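Local coordinates for protein transmembrane oligosaccharyl transferase (Archaeoglobus fulgidus, PDB 3WAJ) that belongs to the STT3/AglB family of membrane-embedded oligosaccharyl transferases, large GT-C-clan enzymes with a helical membrane region, and holds a zinc ion, at residues Asp47-Tyr51 against Gly158-His162; Trp39-Gly45 against Ala496-Lys501; Tyr50-Leu54 against Ile66-Thr72. Residues are numbered along the deposited sequence.

Interaction 1: Asp47-Tyr51 against Gly158-His162. With ZN (zinc ion), chain B; SO4 (sulfate ion), chain C.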
# COMPACT_ATOMS: atom_id res chain seq x y z
N ASP A 47 5.08 0.41 0.22
CA ASP A 47 5.78 -0.86 0.02
C ASP A 47 7.25 -0.77 -0.48
O ASP A 47 8.08 -1.57 -0.03
CB ASP A 47 4.95 -1.81 -0.85
CG ASP A 47 3.68 -2.26 -0.15
OD1 ASP A 47 3.65 -2.22 1.11
OD2 ASP A 47 2.72 -2.66 -0.86
N PRO A 48 7.57 0.19 -1.36
CA PRO A 48 9.00 0.33 -1.70
C PRO A 48 9.86 0.64 -0.48
O PRO A 48 11.03 0.26 -0.46
CB PRO A 48 9.02 1.50 -2.69
CG PRO A 48 7.64 1.46 -3.33
CD PRO A 48 6.72 1.07 -2.19
N TRP A 49 9.32 1.33 0.53
CA TRP A 49 10.11 1.54 1.74
C TRP A 49 10.41 0.24 2.49
O TRP A 49 11.45 0.12 3.14
CB TRP A 49 9.44 2.57 2.65
CG TRP A 49 9.43 3.92 1.98
CD1 TRP A 49 8.51 4.38 1.08
CD2 TRP A 49 10.41 4.97 2.12
NE1 TRP A 49 8.85 5.65 0.66
CE2 TRP A 49 10.02 6.03 1.28
CE3 TRP A 49 11.59 5.10 2.86
CZ2 TRP A 49 10.75 7.23 1.18
CZ3 TRP A 49 12.32 6.30 2.76
CH2 TRP A 49 11.89 7.34 1.93
N TYR A 50 9.51 -0.73 2.39
CA TYR A 50 9.72 -1.99 3.07
C TYR A 50 10.71 -2.88 2.31
O TYR A 50 11.53 -3.57 2.93
CB TYR A 50 8.40 -2.73 3.33
CG TYR A 50 8.58 -3.83 4.33
CD1 TYR A 50 8.76 -3.53 5.68
CD2 TYR A 50 8.63 -5.17 3.94
CE1 TYR A 50 8.95 -4.53 6.63
CE2 TYR A 50 8.82 -6.19 4.89
CZ TYR A 50 8.98 -5.85 6.24
OH TYR A 50 9.18 -6.83 7.18
N TYR A 51 10.65 -2.87 0.97
CA TYR A 51 11.72 -3.50 0.19
C TYR A 51 13.07 -2.96 0.63
O TYR A 51 14.00 -3.71 0.91
CB TYR A 51 11.52 -3.36 -1.32
CG TYR A 51 10.76 -4.54 -1.84
CD1 TYR A 51 11.32 -5.81 -1.81
CD2 TYR A 51 9.45 -4.41 -2.28
CE1 TYR A 51 10.61 -6.92 -2.21
CE2 TYR A 51 8.73 -5.51 -2.71
CZ TYR A 51 9.30 -6.76 -2.66
OH TYR A 51 8.58 -7.84 -3.09
N GLY A 158 11.58 5.03 -8.63
CA GLY A 158 11.28 5.11 -7.21
C GLY A 158 10.20 4.18 -6.68
O GLY A 158 10.16 3.92 -5.48
N PHE A 159 9.31 3.66 -7.54
CA PHE A 159 8.30 2.74 -7.04
C PHE A 159 8.80 1.30 -7.03
O PHE A 159 8.26 0.43 -7.72
CB PHE A 159 6.96 2.84 -7.76
CG PHE A 159 5.81 2.45 -6.87
CD1 PHE A 159 5.16 3.41 -6.10
CD2 PHE A 159 5.45 1.12 -6.72
CE1 PHE A 159 4.13 3.06 -5.24
CE2 PHE A 159 4.40 0.74 -5.86
CZ PHE A 159 3.75 1.71 -5.12
N ASN A 160 9.82 1.06 -6.22
CA ASN A 160 10.50 -0.22 -6.21
C ASN A 160 9.68 -1.30 -5.51
O ASN A 160 9.93 -1.63 -4.35
CB ASN A 160 11.87 -0.09 -5.56
CG ASN A 160 12.65 -1.36 -5.65
OD1 ASN A 160 12.60 -2.05 -6.67
ND2 ASN A 160 13.35 -1.71 -4.58
N ASP A 161 8.70 -1.84 -6.22
CA ASP A 161 7.78 -2.83 -5.69
C ASP A 161 7.77 -4.00 -6.69
O ASP A 161 8.34 -3.89 -7.78
CB ASP A 161 6.38 -2.21 -5.51
CG ASP A 161 5.52 -2.95 -4.51
OD1 ASP A 161 5.82 -4.12 -4.17
OD2 ASP A 161 4.53 -2.36 -4.05
N HIS A 162 7.14 -5.12 -6.31
CA HIS A 162 7.24 -6.32 -7.13
C HIS A 162 6.18 -6.42 -8.23
O HIS A 162 6.18 -7.39 -9.00
CB HIS A 162 7.21 -7.57 -6.23
CG HIS A 162 5.98 -7.67 -5.38
ND1 HIS A 162 6.04 -7.79 -4.00
CD2 HIS A 162 4.67 -7.68 -5.70
CE1 HIS A 162 4.81 -7.86 -3.52
NE2 HIS A 162 3.96 -7.80 -4.53
ZN ZN B . 2.53 -3.16 -3.58
S SO4 C . 1.01 -7.79 -2.38
O1 SO4 C . 2.01 -7.06 -1.60
O2 SO4 C . 0.46 -8.85 -1.54
O3 SO4 C . -0.05 -6.85 -2.78
O4 SO4 C . 1.57 -8.39 -3.59
O HOH W 1 3.85 -4.83 -2.77
O HOH W 2 0.33 -4.03 -2.72
O HOH W 3 1.81 -1.31 -2.72
O HOH W 4 12.96 0.08 -2.42
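The N-terminal end of helix 47-60 packs against the loop that leads into helix 163-181, and the zinc site lies beside them. Gly158 O touches Pro48 CB at 3.9 Å. Phe159 is the centre of an inverse gamma turn. Its ring lies under the proline: Pro48 CG sits 4.0 Å from the ring centroid, almost on the ring normal, a CH-pi contact. Asn160 is the centre of a second inverse gamma turn. Its O receives a CA-H...O contact from Pro48 CA at 3.4 Å, and its ND2 shares water 4 with Pro48 O, both at 2.8 Å. Asp161 binds zinc through OD2 at 2.2 Å. Its OD1 accepts from His162 N at 2.7 Å. Asp47, also part of the metal site, has OD2 at a longer 2.8 Å from the zinc, and water 3, itself a zinc ligand, donates to Asp47 OD2 at 2.5 Å. His162 does not bind the metal. Its ND1 is hydrogen-bonded to Tyr51 OH at 2.7 Å, and its NE2 donates to sulfate O4 at 2.6 Å. His163 completes the protein part of the metal site. The chemistry is consistent with zinc offsetting the charge of two carboxylates that lie close together. Three water ligands mark a partly solvated cation, and the sulfate, probably from the crystallisation liquor, shows that an anion can sit near the zinc, beyond its water ligands.

Interaction 2: Trp39-Gly45 against Ala496-Lys501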
# COMPACT_ATOMS: atom_id res chain seq x y z
N TRP A 39 14.29 16.88 -1.76
CA TRP A 39 14.95 17.17 -0.49
C TRP A 39 15.62 15.93 0.10
O TRP A 39 16.52 16.05 0.92
CB TRP A 39 13.97 17.81 0.49
CG TRP A 39 12.55 17.38 0.26
CD1 TRP A 39 11.61 18.02 -0.50
CD2 TRP A 39 11.91 16.21 0.79
NE1 TRP A 39 10.43 17.31 -0.47
CE2 TRP A 39 10.58 16.20 0.31
CE3 TRP A 39 12.34 15.17 1.63
CZ2 TRP A 39 9.67 15.18 0.63
CZ3 TRP A 39 11.44 14.17 1.96
CH2 TRP A 39 10.12 14.17 1.45
N THR A 40 15.17 14.74 -0.32
CA THR A 40 15.86 13.49 -0.03
C THR A 40 15.66 12.60 -1.25
O THR A 40 14.98 13.02 -2.19
CB THR A 40 15.27 12.79 1.21
OG1 THR A 40 16.20 11.82 1.72
CG2 THR A 40 13.97 12.08 0.85
N VAL A 41 16.22 11.40 -1.28
CA VAL A 41 15.82 10.49 -2.36
C VAL A 41 14.63 9.72 -1.85
O VAL A 41 14.67 9.04 -0.82
CB VAL A 41 16.95 9.59 -2.95
CG1 VAL A 41 17.98 9.28 -1.94
CG2 VAL A 41 16.37 8.30 -3.59
N ARG A 42 13.54 9.87 -2.58
CA ARG A 42 12.22 9.67 -2.04
C ARG A 42 11.52 8.56 -2.83
O ARG A 42 11.04 8.79 -3.93
CB ARG A 42 11.47 11.00 -2.15
CG ARG A 42 10.01 10.97 -1.85
CD ARG A 42 9.40 12.35 -2.04
NE ARG A 42 7.98 12.29 -1.72
CZ ARG A 42 7.02 12.39 -2.62
NH1 ARG A 42 7.33 12.60 -3.89
NH2 ARG A 42 5.75 12.30 -2.23
N LEU A 43 11.52 7.36 -2.25
CA LEU A 43 10.88 6.19 -2.84
C LEU A 43 9.37 6.39 -2.78
O LEU A 43 8.88 7.12 -1.93
CB LEU A 43 11.29 4.91 -2.08
CG LEU A 43 12.77 4.53 -2.06
CD1 LEU A 43 13.04 3.31 -1.16
CD2 LEU A 43 13.30 4.27 -3.46
N GLY A 44 8.64 5.75 -3.68
CA GLY A 44 7.21 5.94 -3.75
C GLY A 44 6.44 5.18 -2.68
O GLY A 44 6.98 4.28 -2.03
N GLY A 45 5.17 5.57 -2.51
CA GLY A 45 4.19 4.83 -1.72
C GLY A 45 4.65 4.36 -0.35
O GLY A 45 5.33 5.08 0.38
N ALA A 496 5.32 11.70 -8.68
CA ALA A 496 5.65 10.51 -7.90
C ALA A 496 5.20 10.69 -6.45
O ALA A 496 5.22 11.80 -5.91
CB ALA A 496 7.14 10.21 -7.97
N GLY A 497 4.81 9.59 -5.82
CA GLY A 497 4.33 9.63 -4.45
C GLY A 497 5.42 9.35 -3.43
O GLY A 497 6.61 9.52 -3.71
N GLY A 498 5.00 8.92 -2.24
CA GLY A 498 5.92 8.74 -1.13
C GLY A 498 5.60 9.74 -0.04
O GLY A 498 4.73 10.60 -0.23
N PRO A 499 6.31 9.67 1.09
CA PRO A 499 6.08 10.60 2.21
C PRO A 499 6.31 12.06 1.79
O PRO A 499 7.14 12.34 0.93
CB PRO A 499 7.16 10.19 3.22
CG PRO A 499 8.28 9.63 2.36
CD PRO A 499 7.53 8.86 1.28
N ASN A 500 5.56 12.99 2.38
CA ASN A 500 5.85 14.40 2.16
C ASN A 500 6.98 14.82 3.11
O ASN A 500 7.40 14.04 3.99
CB ASN A 500 4.59 15.28 2.29
CG ASN A 500 3.96 15.26 3.71
OD1 ASN A 500 4.59 14.89 4.71
ND2 ASN A 500 2.70 15.72 3.80
N LYS A 501 7.49 16.04 2.95
CA LYS A 501 8.64 16.48 3.71
C LYS A 501 8.37 16.57 5.22
O LYS A 501 9.26 16.27 6.04
CB LYS A 501 9.16 17.81 3.15
CG LYS A 501 10.32 18.40 3.94
CD LYS A 501 11.26 19.21 3.03
CE LYS A 501 12.32 19.94 3.84
NZ LYS A 501 11.68 20.92 4.75
O HOH W 5 8.75 8.80 -5.30
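This is a polar contact between two irregular loops, with one arginine at its centre. It sits where the loop before helix 47-60, in the N-terminal STT3 part, meets the loop between helices 474-491 and 501-513, some 450 residues later. Arg42 is almost fully extended, and its guanidinium reaches three backbone carbonyls. NE donates to Pro499 O at 2.8 Å, NH1 to Ala496 O at 3.0 Å and NH2 to Gly498 O at 2.8 Å. The other loop bends round the guanidinium: Gly497 O approaches one face, while Ala496 O and Pro499 O lie near its plane. NH1 also donates to Ser35 O in helix 33-36, just before its own loop. Water 5 adds a bridge from Arg42 O (2.7 Å) to Gly497 O (2.8 Å). The backbones come very close at Gly44 and Gly498, whose CA atoms are 4.0 Å apart. A CB on Gly498 would clash with Leu43 O, and the backbone angles there suit glycine in any case. Gly498 CA instead makes a CA-H...O contact with Leu43 O at 3.5 Å. At the other end, Trp39 lies against the start of helix 501-513. Lys501 CD sits 3.7 Å from the centroid of the five-membered ring of Trp39, a CH-pi contact. Asn500 points away and caps this helix through OD1 to Trp503 N. The arrangement is that of an arginine side chain holding the backbone carbonyls of an irregular, glycine-containing loop, which leads directly into a helix N-capped by Asn500.

Interaction 3: Tyr50-Leu54 against Ile66-Thr72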
# COMPACT_ATOMS: atom_id res chain seq x y z
N TYR A 50 9.51 -0.73 2.39
CA TYR A 50 9.72 -1.99 3.07
C TYR A 50 10.71 -2.88 2.31
O TYR A 50 11.53 -3.57 2.93
CB TYR A 50 8.40 -2.73 3.33
CG TYR A 50 8.58 -3.83 4.33
CD1 TYR A 50 8.76 -3.53 5.68
CD2 TYR A 50 8.63 -5.17 3.94
CE1 TYR A 50 8.95 -4.53 6.63
CE2 TYR A 50 8.82 -6.19 4.89
CZ TYR A 50 8.98 -5.85 6.24
OH TYR A 50 9.18 -6.83 7.18
N TYR A 51 10.65 -2.87 0.97
CA TYR A 51 11.72 -3.50 0.19
C TYR A 51 13.07 -2.96 0.63
O TYR A 51 14.00 -3.71 0.91
CB TYR A 51 11.52 -3.36 -1.32
CG TYR A 51 10.76 -4.54 -1.84
CD1 TYR A 51 11.32 -5.81 -1.81
CD2 TYR A 51 9.45 -4.41 -2.28
CE1 TYR A 51 10.61 -6.92 -2.21
CE2 TYR A 51 8.73 -5.51 -2.71
CZ TYR A 51 9.30 -6.76 -2.66
OH TYR A 51 8.58 -7.84 -3.09
N TYR A 52 13.14 -1.64 0.72
CA TYR A 52 14.33 -0.93 1.16
C TYR A 52 14.80 -1.48 2.51
O TYR A 52 15.98 -1.81 2.66
CB TYR A 52 13.97 0.55 1.24
CG TYR A 52 14.95 1.48 1.91
CD1 TYR A 52 14.52 2.34 2.93
CD2 TYR A 52 16.29 1.54 1.53
CE1 TYR A 52 15.37 3.23 3.54
CE2 TYR A 52 17.18 2.44 2.16
CZ TYR A 52 16.69 3.28 3.16
OH TYR A 52 17.52 4.17 3.80
N ARG A 53 13.88 -1.60 3.46
CA ARG A 53 14.18 -2.15 4.77
C ARG A 53 14.78 -3.56 4.63
O ARG A 53 15.79 -3.89 5.26
CB ARG A 53 12.92 -2.15 5.66
CG ARG A 53 13.05 -2.79 7.06
CD ARG A 53 13.02 -4.35 7.04
NE ARG A 53 13.09 -4.88 8.40
CZ ARG A 53 14.20 -4.88 9.14
NH1 ARG A 53 15.33 -4.43 8.63
NH2 ARG A 53 14.17 -5.35 10.38
N LEU A 54 14.14 -4.38 3.80
CA LEU A 54 14.60 -5.75 3.60
C LEU A 54 15.96 -5.81 2.90
O LEU A 54 16.84 -6.57 3.30
CB LEU A 54 13.57 -6.57 2.83
CG LEU A 54 12.23 -6.83 3.51
CD1 LEU A 54 11.32 -7.69 2.57
CD2 LEU A 54 12.46 -7.52 4.85
N ILE A 66 15.96 -12.32 5.97
CA ILE A 66 14.96 -12.68 6.98
C ILE A 66 13.65 -13.12 6.31
O ILE A 66 13.38 -12.79 5.15
CB ILE A 66 14.68 -11.48 7.90
CG1 ILE A 66 14.04 -10.35 7.11
CG2 ILE A 66 15.97 -11.02 8.57
CD1 ILE A 66 13.52 -9.20 7.96
N TRP A 67 12.82 -13.84 7.06
CA TRP A 67 11.49 -14.25 6.60
C TRP A 67 10.50 -13.90 7.68
O TRP A 67 9.32 -14.26 7.62
CB TRP A 67 11.48 -15.77 6.34
CG TRP A 67 12.42 -16.11 5.25
CD1 TRP A 67 13.73 -16.50 5.39
CD2 TRP A 67 12.17 -16.02 3.85
NE1 TRP A 67 14.29 -16.68 4.14
CE2 TRP A 67 13.36 -16.39 3.18
CE3 TRP A 67 11.05 -15.66 3.08
CZ2 TRP A 67 13.46 -16.43 1.79
CZ3 TRP A 67 11.14 -15.70 1.71
CH2 TRP A 67 12.34 -16.08 1.07
N PHE A 68 11.01 -13.19 8.68
CA PHE A 68 10.18 -12.66 9.75
C PHE A 68 10.82 -11.38 10.32
O PHE A 68 12.05 -11.25 10.36
CB PHE A 68 9.99 -13.73 10.84
CG PHE A 68 9.13 -13.29 11.98
CD1 PHE A 68 7.75 -13.40 11.91
CD2 PHE A 68 9.71 -12.76 13.13
CE1 PHE A 68 6.94 -12.99 12.97
CE2 PHE A 68 8.91 -12.35 14.20
CZ PHE A 68 7.52 -12.47 14.12
N ASP A 69 9.98 -10.43 10.72
CA ASP A 69 10.45 -9.09 11.02
C ASP A 69 9.78 -8.60 12.29
O ASP A 69 8.67 -8.09 12.25
CB ASP A 69 10.14 -8.15 9.84
CG ASP A 69 10.65 -6.70 10.06
OD1 ASP A 69 11.36 -6.42 11.05
OD2 ASP A 69 10.34 -5.83 9.22
N PRO A 70 10.46 -8.77 13.43
CA PRO A 70 9.89 -8.34 14.71
C PRO A 70 9.88 -6.82 14.85
O PRO A 70 9.31 -6.29 15.82
CB PRO A 70 10.83 -8.96 15.75
CG PRO A 70 12.12 -9.15 15.02
CD PRO A 70 11.72 -9.51 13.62
N PHE A 71 10.49 -6.14 13.89
CA PHE A 71 10.62 -4.68 13.94
C PHE A 71 9.31 -4.02 13.51
O PHE A 71 9.10 -2.82 13.74
CB PHE A 71 11.74 -4.24 13.01
CG PHE A 71 12.63 -3.16 13.58
CD1 PHE A 71 12.21 -1.84 13.64
CD2 PHE A 71 13.93 -3.47 13.99
CE1 PHE A 71 13.02 -0.86 14.13
CE2 PHE A 71 14.77 -2.48 14.47
CZ PHE A 71 14.31 -1.17 14.55
N THR A 72 8.43 -4.80 12.89
CA THR A 72 7.11 -4.30 12.51
C THR A 72 5.98 -5.06 13.21
O THR A 72 6.23 -6.07 13.88
CB THR A 72 6.93 -4.32 11.00
OG1 THR A 72 5.81 -3.50 10.65
CG2 THR A 72 6.74 -5.75 10.49
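Asp69 is the acceptor that joins the two segments, and both its oxygens are well supplied. OD2 accepts from Tyr50 OH at 2.6 Å and from Arg53 NE at 3.0 Å. OD1 accepts from Arg53 NH2 at 3.1 Å and from the backbone N of Phe71, two residues on, at 3.0 Å. Arg53 and Asp69 thus form a two-pronged salt bridge. Both of its hydrogen bonds are nearly straight, with angles of about 165° at the hydrogen. Tyr50 and Arg53 are three residues apart on helix 47-60, so they reach the same carboxylate. The arginine has more partners far along the chain, from Tyr524 to Glu558. NH2 is hydrogen-bonded to Tyr528 OH, NH1 donates to Tyr524 O, and Glu558 supplies a second carboxylate. This charge is therefore shared between two acids in a buried place. Around the polar core, Leu54 CD2 meets Ile66 CD1 at 3.7 Å, and Phe71 CB lies 3.7 Å from Arg53 NH2. Helix 554-561 flanks the site, with His555 stacked on the Tyr50 ring. Strand 68-69 pairs antiparallel with strand 78-79, through backbone hydrogen bonds between Asp69 and Ser78. Just after that strand, the backbone bond from Thr72 N to Asp69 O is weak at 3.4 Å. The bond from Phe71 N makes an Asx turn at Asp69, within the type I beta turn from Asp69 to Thr72 that leaves strand 68-69.

From the N terminus, the chain first passes 39-45, then enters helix 47-60. Interaction 3 closes the shortest loop, from that helix to strand 68-69 only about a dozen residues later. Interaction 1 starts from the same helix and returns at 158-162, after a largely helical excursion. Interaction 2 closes the longest loop, from 39-45 to 496-501, and the other two nest inside it. Interactions 1 and 3 share Tyr50 and Tyr51. Interactions 1 and 2 touch directly: Trp49 NE1 lies 3.0 Å from Leu43 O, a probable hydrogen bond. Together they tie helix 47-60 and the loop before it to the zinc site, the small hairpin and the start of helix 501-513.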